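One contact in two related proteins. Structure 1 is esterase from Alcaligenes sp., which probably hydrolyses carboxylic esters, as expected of an esterase with the alpha/beta-hydrolase fold: PDB 2WKW (chain A, 2.03 Å), residues 19-24 and 50-55. Structure 2 is AB hydrolase-1 domain-containing protein from Parabacteroides distasonis: PDB 4Q34 (chain B, 1.60 Å), residues 12-17 and 34-39. Both blocks share one frame: the second was fitted to the first on N, CA, C and O of the twelve residues, RMSD 0.46 Å. Numbering follows each deposited sequence.

Structure 1 (2WKW); sequences GSFFVG and MYVRYQ. With SO4 (sulfate ion), chain C.
S20 OG takes a hydrogen bond from R53 NH1 at 3.0 Å, with an N-H...O angle of 151° and OG tilted from the guanidinium plane; E79 of the second subunit bonds both this OG and Y51 OH, which lies 3.6 Å from S20 OG. This face of the antiparallel pair meets the dimer partner, at the edge of the alpha/beta-hydrolase sheet, where strand 43-57 runs between 13-23 and 99-103. With its chain bent at chi2 (75°), R53 brings CD to 3.4 Å from G19 O. F22 lays its ring beside Y51 in an offset edge-to-face pair, Y51 giving the edge, planes at 60°; F22 CE2 stands 3.6 Å from Y51 CB. On the other face, which helix 185-197 covers, V52 CB lies over the F21 ring, 4.1 Å from its centroid. V23 CG2 meets V52 CG2 at 3.9 Å and M50 CE at 4.0 Å. Y54 spreads its ring over G19, whose N lies 3.3 Å above the ring plane, and its hydroxyl is hydrogen-bonded to a sulfate oxygen.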
loop_
_atom_site.group_PDB
_atom_site.type_symbol
_atom_site.label_atom_id
_atom_site.label_comp_id
_atom_site.label_asym_id
_atom_site.label_seq_id
_atom_site.Cartn_x
_atom_site.Cartn_y
_atom_site.Cartn_z
ATOM N N GLY A 19 9.964 4.900 -8.537
ATOM C CA GLY A 19 10.068 3.490 -8.211
ATOM C C GLY A 19 9.662 3.159 -6.792
ATOM O O GLY A 19 9.195 4.032 -6.046
ATOM N N SER A 20 9.878 1.894 -6.436
ATOM C CA SER A 20 9.505 1.311 -5.150
ATOM C C SER A 20 10.570 0.298 -4.741
ATOM O O SER A 20 11.137 -0.377 -5.588
ATOM C CB SER A 20 8.168 0.554 -5.283
ATOM O OG SER A 20 7.163 1.356 -5.862
ATOM N N PHE A 21 10.793 0.170 -3.432
ATOM C CA PHE A 21 11.688 -0.829 -2.897
ATOM C C PHE A 21 11.367 -0.979 -1.423
ATOM O O PHE A 21 10.529 -0.243 -0.867
ATOM C CB PHE A 21 13.176 -0.401 -3.090
ATOM C CG PHE A 21 13.504 0.955 -2.489
ATOM C CD1 PHE A 21 13.412 2.114 -3.254
ATOM C CD2 PHE A 21 13.896 1.070 -1.162
ATOM C CE1 PHE A 21 13.714 3.369 -2.697
ATOM C CE2 PHE A 21 14.213 2.321 -0.599
ATOM C CZ PHE A 21 14.104 3.468 -1.370
ATOM N N PHE A 22 12.059 -1.912 -0.788
ATOM C CA PHE A 22 11.858 -2.172 0.613
ATOM C C PHE A 22 13.155 -1.967 1.361
ATOM O O PHE A 22 14.234 -2.157 0.800
ATOM C CB PHE A 22 11.346 -3.605 0.809
ATOM C CG PHE A 22 9.883 -3.762 0.484
ATOM C CD1 PHE A 22 9.473 -3.989 -0.823
ATOM C CD2 PHE A 22 8.919 -3.667 1.487
ATOM C CE1 PHE A 22 8.118 -4.126 -1.143
ATOM C CE2 PHE A 22 7.548 -3.816 1.183
ATOM C CZ PHE A 22 7.158 -4.036 -0.148
ATOM N N VAL A 23 13.036 -1.576 2.625
ATOM C CA VAL A 23 14.181 -1.398 3.497
ATOM C C VAL A 23 14.059 -2.362 4.660
ATOM O O VAL A 23 13.008 -2.444 5.298
ATOM C CB VAL A 23 14.228 0.050 4.070
ATOM C CG1 VAL A 23 15.403 0.212 5.058
ATOM C CG2 VAL A 23 14.305 1.087 2.954
ATOM N N GLY A 24 15.141 -3.080 4.952
ATOM C CA GLY A 24 15.226 -3.906 6.167
ATOM C C GLY A 24 14.428 -5.208 6.075
ATOM O O GLY A 24 14.238 -5.767 4.988
ATOM N N MET A 50 10.133 -2.332 5.373
ATOM C CA MET A 50 9.388 -1.085 5.192
ATOM C C MET A 50 9.267 -0.741 3.692
ATOM O O MET A 50 10.281 -0.548 3.005
ATOM C CB MET A 50 10.120 0.058 5.915
ATOM C CG MET A 50 9.464 1.429 5.739
ATOM S SD MET A 50 10.394 2.719 6.600
ATOM C CE MET A 50 11.769 2.956 5.474
ATOM N N TYR A 51 8.032 -0.685 3.196
ATOM C CA TYR A 51 7.722 -0.246 1.822
ATOM C C TYR A 51 8.047 1.230 1.592
ATOM O O TYR A 51 7.703 2.069 2.406
ATOM C CB TYR A 51 6.221 -0.520 1.511
ATOM C CG TYR A 51 5.736 0.021 0.166
ATOM C CD1 TYR A 51 6.044 -0.636 -1.033
ATOM C CD2 TYR A 51 4.969 1.183 0.100
ATOM C CE1 TYR A 51 5.597 -0.147 -2.275
ATOM C CE2 TYR A 51 4.517 1.681 -1.128
ATOM C CZ TYR A 51 4.826 1.005 -2.312
ATOM O OH TYR A 51 4.371 1.494 -3.534
ATOM N N VAL A 52 8.709 1.543 0.476
ATOM C CA VAL A 52 9.059 2.933 0.129
ATOM C C VAL A 52 8.727 3.176 -1.345
ATOM O O VAL A 52 9.168 2.425 -2.222
ATOM C CB VAL A 52 10.565 3.236 0.337
ATOM C CG1 VAL A 52 10.867 4.746 0.084
ATOM C CG2 VAL A 52 10.998 2.848 1.749
ATOM N N ARG A 53 7.934 4.215 -1.602
ATOM C CA ARG A 53 7.622 4.633 -2.967
ATOM C C ARG A 53 8.287 5.988 -3.172
ATOM O O ARG A 53 8.074 6.897 -2.365
ATOM C CB ARG A 53 6.107 4.775 -3.163
ATOM C CG ARG A 53 5.678 5.300 -4.561
ATOM C CD ARG A 53 5.811 4.219 -5.636
ATOM N NE ARG A 53 5.146 4.563 -6.908
ATOM C CZ ARG A 53 5.371 3.974 -8.093
ATOM N NH1 ARG A 53 6.281 3.010 -8.213
ATOM N NH2 ARG A 53 4.690 4.369 -9.176
ATOM N N TYR A 54 9.108 6.122 -4.219
ATOM C CA TYR A 54 9.781 7.417 -4.491
ATOM C C TYR A 54 9.431 8.027 -5.841
ATOM O O TYR A 54 9.195 7.308 -6.809
ATOM C CB TYR A 54 11.299 7.308 -4.377
ATOM C CG TYR A 54 11.952 6.511 -5.483
ATOM C CD1 TYR A 54 12.443 7.138 -6.630
ATOM C CD2 TYR A 54 12.102 5.132 -5.371
ATOM C CE1 TYR A 54 13.039 6.408 -7.638
ATOM C CE2 TYR A 54 12.695 4.396 -6.374
ATOM C CZ TYR A 54 13.161 5.043 -7.507
ATOM O OH TYR A 54 13.741 4.314 -8.512
ATOM N N GLN A 55 9.381 9.356 -5.878
ATOM C CA GLN A 55 9.274 10.096 -7.122
ATOM C C GLN A 55 10.297 11.222 -7.124
ATOM O O GLN A 55 10.515 11.881 -6.105
ATOM C CB GLN A 55 7.848 10.596 -7.342
ATOM C CG GLN A 55 6.907 9.431 -7.620
ATOM C CD GLN A 55 5.486 9.851 -7.925
ATOM O OE1 GLN A 55 4.942 9.537 -8.987
ATOM N NE2 GLN A 55 4.886 10.562 -7.007
HETATM S S SO4 C . 15.145 1.584 -7.367
HETATM O O1 SO4 C . 15.476 0.349 -6.631
HETATM O O2 SO4 C . 13.700 1.769 -7.424
HETATM O O3 SO4 C . 15.758 2.698 -6.655
HETATM O O4 SO4 C . 15.638 1.479 -8.737
#

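Structure 2 (4Q34); sequences GSFAVG and AYVFYQ.
S13 OG is bonded by E63 of the second subunit, which also holds Y35 OH, so one carboxylate ties both side chains to the dimer partner. OG sits between the backbone N and the carbonyl carbon (chi1 62°), and S13 CB comes within 3.6 Å of Y35 OH. F37 extends along the same face, with CD1 3.4 Å from G12 O; S13 CB lies at the edge of the F37 ring, 4.2 Å from F37 CD1, and Q73 of the second subunit packs on this ring. A15 contributes a methyl group to this face. On the other face, which helix 153-167 covers, V36 CB lies over the F14 ring, 4.0 Å from its centroid. V16 CG1 meets V36 CG2 at 3.7 Å and A34 CB at 4.0 Å. Y38 spreads its ring over G12, whose N lies 3.5 Å above the ring plane, and its hydroxyl is hydrogen-bonded to E10.

What differs
One hydrogen bond across the strands is in structure 1 alone: R53(A) NH1 to S20(A) OG, 3.0 Å. F37(B) has no polar atom to make it, and the serine is turned, perhaps in consequence, chi1 -52° in S20(A) against 62° in S13(B), which sets the two OG atoms 1.8 Å apart after superposition. The backbone ladder is kept, as in F21(A) N to V52(A) O and F14(B) N to V36(B) O, both 3.0 Å.

CG, CD and NE of R53(A) fall on or near CG, CD1 and CE1 of F37(B), CD and CD1 being 0.3 Å apart, so the arginine chain follows one edge of the ring. NH1 and NH2 of R53(A) have no counterpart, while CE2 and CZ of F37(B) are extra, CE2 touching Q39(B) CG at 3.6 Å.

F22(A) and A15(B) share the CB place and the touch of CB on M50(A) O or A34(B) O, but the ring of F22(A) is absent from A15(B). With it goes the packing on Y51(A): F22(A) CD2 to Y51(A) N is 3.5 Å, whereas A15(B) CB stays 5.3 Å from Y35(B) CA. CG, SD and CE of M50(A) have no counterpart in A34(B), though both CB atoms touch V23(A) O or V16(B) O; the packing is probably thinner here. Beside it the models of V23(A) and V16(B) differ in chi1: the place of V23(A) CG1 is left, and V16(B) CB falls near V23(A) CG2.

Structure 2 (4Q34)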
loop_
_atom_site.group_PDB
_atom_site.type_symbol
_atom_site.label_atom_id
_atom_site.label_comp_id
_atom_site.label_asym_id
_atom_site.label_seq_id
_atom_site.Cartn_x
_atom_site.Cartn_y
_atom_site.Cartn_z
ATOM N N GLY B 12 9.981 4.930 -8.401
ATOM C CA GLY B 12 10.022 3.513 -8.207
ATOM C C GLY B 12 9.691 3.151 -6.770
ATOM O O GLY B 12 9.258 4.005 -5.985
ATOM N N SER B 13 9.912 1.888 -6.434
ATOM C CA SER B 13 9.578 1.402 -5.104
ATOM C C SER B 13 10.546 0.291 -4.713
ATOM O O SER B 13 11.198 -0.345 -5.549
ATOM C CB SER B 13 8.163 0.867 -5.073
ATOM O OG SER B 13 7.997 -0.250 -5.958
ATOM N N PHE B 14 10.641 0.075 -3.423
ATOM C CA PHE B 14 11.526 -0.979 -2.889
ATOM C C PHE B 14 11.170 -1.273 -1.469
ATOM O O PHE B 14 10.547 -0.451 -0.814
ATOM C CB PHE B 14 13.017 -0.569 -2.993
ATOM C CG PHE B 14 13.354 0.770 -2.360
ATOM C CD1 PHE B 14 13.742 0.856 -1.021
ATOM C CD2 PHE B 14 13.317 1.939 -3.105
ATOM C CE1 PHE B 14 14.105 2.051 -0.438
ATOM C CE2 PHE B 14 13.670 3.146 -2.529
ATOM C CZ PHE B 14 14.045 3.218 -1.181
ATOM N N ALA B 15 11.580 -2.449 -0.991
ATOM C CA ALA B 15 11.540 -2.761 0.415
ATOM C C ALA B 15 12.883 -2.350 1.017
ATOM O O ALA B 15 13.913 -2.406 0.340
ATOM C CB ALA B 15 11.337 -4.248 0.650
ATOM N N VAL B 16 12.867 -1.931 2.281
ATOM C CA VAL B 16 14.100 -1.491 2.933
ATOM C C VAL B 16 14.115 -1.963 4.357
ATOM O O VAL B 16 13.081 -1.966 5.033
ATOM C CB VAL B 16 14.298 0.052 2.845
ATOM C CG1 VAL B 16 13.258 0.821 3.670
ATOM C CG2 VAL B 16 15.725 0.482 3.193
ATOM N N GLY B 17 15.302 -2.360 4.831
ATOM C CA GLY B 17 15.426 -2.885 6.173
ATOM C C GLY B 17 14.792 -4.264 6.336
ATOM O O GLY B 17 14.627 -5.028 5.377
ATOM N N ALA B 34 10.273 -2.019 5.705
ATOM C CA ALA B 34 9.315 -0.995 5.285
ATOM C C ALA B 34 9.169 -1.106 3.778
ATOM O O ALA B 34 10.088 -1.628 3.092
ATOM C CB ALA B 34 9.826 0.398 5.649
ATOM N N TYR B 35 8.065 -0.554 3.256
ATOM C CA TYR B 35 7.866 -0.393 1.836
ATOM C C TYR B 35 7.971 1.093 1.511
ATOM O O TYR B 35 7.464 1.915 2.251
ATOM C CB TYR B 35 6.517 -0.919 1.376
ATOM C CG TYR B 35 6.101 -0.441 -0.009
ATOM C CD1 TYR B 35 5.373 0.710 -0.152
ATOM C CD2 TYR B 35 6.418 -1.156 -1.150
ATOM C CE1 TYR B 35 4.955 1.158 -1.405
ATOM C CE2 TYR B 35 6.018 -0.726 -2.416
ATOM C CZ TYR B 35 5.269 0.437 -2.535
ATOM O OH TYR B 35 4.862 0.902 -3.766
ATOM N N VAL B 36 8.659 1.417 0.427
ATOM C CA VAL B 36 8.914 2.805 0.050
ATOM C C VAL B 36 8.542 3.046 -1.413
ATOM O O VAL B 36 8.916 2.278 -2.294
ATOM C CB VAL B 36 10.423 3.117 0.233
ATOM C CG1 VAL B 36 10.711 4.573 -0.139
ATOM C CG2 VAL B 36 10.843 2.781 1.644
ATOM N N PHE B 37 7.820 4.132 -1.682
ATOM C CA PHE B 37 7.622 4.585 -3.059
ATOM C C PHE B 37 8.244 5.967 -3.136
ATOM O O PHE B 37 8.010 6.794 -2.252
ATOM C CB PHE B 37 6.131 4.656 -3.398
ATOM C CG PHE B 37 5.858 5.168 -4.779
ATOM C CD1 PHE B 37 5.906 4.342 -5.884
ATOM C CD2 PHE B 37 5.507 6.504 -4.967
ATOM C CE1 PHE B 37 5.646 4.839 -7.175
ATOM C CE2 PHE B 37 5.237 6.996 -6.246
ATOM C CZ PHE B 37 5.297 6.165 -7.343
ATOM N N TYR B 38 9.024 6.239 -4.184
ATOM C CA TYR B 38 9.742 7.487 -4.259
ATOM C C TYR B 38 9.604 8.115 -5.629
ATOM O O TYR B 38 9.425 7.436 -6.641
ATOM C CB TYR B 38 11.236 7.319 -3.899
ATOM C CG TYR B 38 12.030 6.677 -5.027
ATOM C CD1 TYR B 38 12.085 5.289 -5.163
ATOM C CD2 TYR B 38 12.654 7.459 -6.003
ATOM C CE1 TYR B 38 12.767 4.696 -6.214
ATOM C CE2 TYR B 38 13.334 6.871 -7.049
ATOM C CZ TYR B 38 13.377 5.496 -7.157
ATOM O OH TYR B 38 14.076 4.934 -8.208
ATOM N N GLN B 39 9.708 9.434 -5.651
ATOM C CA GLN B 39 9.757 10.157 -6.930
ATOM C C GLN B 39 10.790 11.242 -6.832
ATOM O O GLN B 39 10.830 11.975 -5.825
ATOM C CB GLN B 39 8.367 10.778 -7.191
ATOM C CG GLN B 39 7.241 9.773 -7.304
ATOM C CD GLN B 39 5.925 10.410 -7.659
ATOM O OE1 GLN B 39 5.297 11.112 -6.839
ATOM N NE2 GLN B 39 5.456 10.122 -8.853
#